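Local coordinates for secreted protein (Streptomyces lividans TK24, PDB 5LXZ) that probably acts as a secreted copper-radical oxidase of the galactose oxidase type, binding copper at a tyrosine- and histidine-lined site, at residues Leu113-Asn118 with Asp266-Leu271. The protein carries 1 engineered substitution. Numbering follows the deposited sequence.
Sequences LMVVHN and DDIGQL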
loop_
_atom_site.group_PDB
_atom_site.type_symbol
_atom_site.label_atom_id
_atom_site.label_comp_id
_atom_site.label_asym_id
_atom_site.label_seq_id
_atom_site.Cartn_x
_atom_site.Cartn_y
_atom_site.Cartn_z
ATOM N N LEU A 113 7.892 11.223 19.545
ATOM C CA LEU A 113 7.660 12.666 19.582
ATOM C C LEU A 113 6.239 13.029 19.982
ATOM O O LEU A 113 5.273 12.479 19.464
ATOM C CB LEU A 113 8.045 13.349 18.275
ATOM C CG LEU A 113 9.528 13.222 17.939
ATOM C CD1 LEU A 113 9.783 13.854 16.588
ATOM C CD2 LEU A 113 10.415 13.839 19.004
ATOM N N MET A 114 6.138 13.920 20.961
ATOM C CA MET A 114 4.891 14.571 21.312
ATOM C C MET A 114 4.836 15.937 20.661
ATOM O O MET A 114 5.797 16.730 20.784
ATOM C CB MET A 114 4.852 14.749 22.830
ATOM C CG MET A 114 3.578 15.336 23.406
ATOM S SD MET A 114 2.163 14.238 23.248
ATOM C CE MET A 114 2.695 12.801 24.161
ATOM N N VAL A 115 3.743 16.232 19.961
ATOM C CA VAL A 115 3.547 17.567 19.392
ATOM C C VAL A 115 2.687 18.312 20.375
ATOM O O VAL A 115 1.507 18.043 20.504
ATOM C CB VAL A 115 2.904 17.526 18.016
ATOM C CG1 VAL A 115 2.696 18.951 17.482
ATOM C CG2 VAL A 115 3.759 16.681 17.105
ATOM N N VAL A 116 3.262 19.285 21.083
ATOM C CA VAL A 116 2.497 20.034 22.052
ATOM C C VAL A 116 1.863 21.211 21.331
ATOM O O VAL A 116 2.538 21.905 20.560
ATOM C CB VAL A 116 3.365 20.506 23.236
ATOM C CG1 VAL A 116 2.519 21.191 24.298
ATOM C CG2 VAL A 116 4.220 19.364 23.804
ATOM N N HIS A 117 0.589 21.416 21.611
ATOM C CA HIS A 117 -0.249 22.456 21.041
ATOM C C HIS A 117 -0.487 23.534 22.085
ATOM O O HIS A 117 -0.782 23.225 23.205
ATOM C CB HIS A 117 -1.601 21.889 20.634
ATOM C CG HIS A 117 -1.575 21.070 19.397
ATOM N ND1 HIS A 117 -0.818 19.924 19.289
ATOM C CD2 HIS A 117 -2.218 21.208 18.223
ATOM C CE1 HIS A 117 -0.986 19.401 18.093
ATOM N NE2 HIS A 117 -1.839 20.146 17.431
ATOM N N ASN A 118 -0.314 24.802 21.691
ATOM C CA ASN A 118 -0.636 25.942 22.549
ATOM C C ASN A 118 -1.661 26.792 21.814
ATOM O O ASN A 118 -1.336 27.405 20.786
ATOM C CB ASN A 118 0.628 26.722 22.845
ATOM C CG ASN A 118 0.360 27.989 23.645
ATOM O OD1 ASN A 118 -0.689 28.154 24.269
ATOM N ND2 ASN A 118 1.352 28.886 23.654
ATOM N N ASP A 266 1.992 14.591 7.665
ATOM C CA ASP A 266 2.400 15.905 7.232
ATOM C C ASP A 266 3.877 16.216 7.513
ATOM O O ASP A 266 4.650 15.361 7.882
ATOM C CB ASP A 266 1.434 16.923 7.838
ATOM C CG ASP A 266 1.785 17.323 9.244
ATOM O OD1 ASP A 266 2.801 16.857 9.829
ATOM O OD2 ASP A 266 1.020 18.162 9.756
ATOM N N ASP A 267 4.270 17.477 7.322
ATOM C CA ASP A 267 5.687 17.821 7.296
ATOM C C ASP A 267 6.331 17.856 8.674
ATOM O O ASP A 267 7.543 17.991 8.758
ATOM C CB ASP A 267 5.939 19.119 6.526
ATOM C CG ASP A 267 5.400 20.354 7.218
ATOM O OD1 ASP A 267 4.842 20.301 8.341
ATOM O OD2 ASP A 267 5.555 21.412 6.578
ATOM N N ILE A 268 5.537 17.711 9.732
ATOM C CA ILE A 268 6.106 17.475 11.070
ATOM C C ILE A 268 5.650 16.165 11.685
ATOM O O ILE A 268 5.806 15.945 12.877
ATOM C CB ILE A 268 5.910 18.689 12.005
ATOM C CG1 ILE A 268 4.431 18.938 12.271
ATOM C CG2 ILE A 268 6.608 19.909 11.414
ATOM C CD1 ILE A 268 4.188 19.915 13.406
ATOM N N GLY A 269 5.153 15.244 10.871
ATOM C CA GLY A 269 4.789 13.923 11.330
ATOM C C GLY A 269 3.402 13.744 11.917
ATOM O O GLY A 269 3.150 12.701 12.482
ATOM N N GLN A 270 2.534 14.742 11.750
ATOM C CA GLN A 270 1.133 14.692 12.202
ATOM C C GLN A 270 0.303 14.032 11.067
ATOM O O GLN A 270 0.570 14.289 9.930
ATOM C CB GLN A 270 0.558 16.106 12.414
ATOM C CG GLN A 270 1.389 17.127 13.206
ATOM C CD GLN A 270 0.779 18.561 13.242
ATOM O OE1 GLN A 270 0.222 18.967 14.273
ATOM N NE2 GLN A 270 0.916 19.331 12.151
ATOM N N LEU A 271 -0.722 13.275 11.392
ATOM C CA LEU A 271 -1.671 12.775 10.341
ATOM C C LEU A 271 -2.333 13.949 9.649
ATOM O O LEU A 271 -2.759 14.909 10.296
ATOM C CB LEU A 271 -2.737 11.866 10.928
ATOM C CG LEU A 271 -3.523 11.070 9.872
ATOM C CD1 LEU A 271 -2.785 9.854 9.350
ATOM C CD2 LEU A 271 -4.837 10.627 10.451
#
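Asp266 OD1 is gripped by the backbone N of Ile268 and of Gln270, the two residues that carry loop 266-271 onto strand 113-118; each bond is 2.9 Å. The Ile268 bond closes an Asx turn, overlaid on a type I beta turn from Asp266 to Gly269, and the two donors come from opposite faces of the carboxylate. Its other oxygen, Asp266 OD2, uses the syn lone pair to take Gln270 NE2 at 2.7 Å, which probably limits the amide's rotation, with OE1 facing the strand. This joins a loop of the Kelch propeller to the GlxA beta barrel domain, without a hydrogen bond between the segments. Gln270 OE1 approaches the His117 ring obliquely, 4.0 Å from both His117 NE2 and His117 CE1, with amide and ring planes 43° apart. His117 ND1 donates to Val115 O (3.2 Å), which lies nearly in the plane of the ring, and Tyr207 stacks on it. With an alanine here, Val115 O is likely to lose its side-chain donor and Tyr207 its stacking partner. Nearby, Arg173 NH1, on barrel strand 164-177, hydrogen-bonds Ile268 O. Anti to the backbone N (chi1 179°), Val115 CG1 is turned to the loop, 4.4 Å from Ile268 CD1.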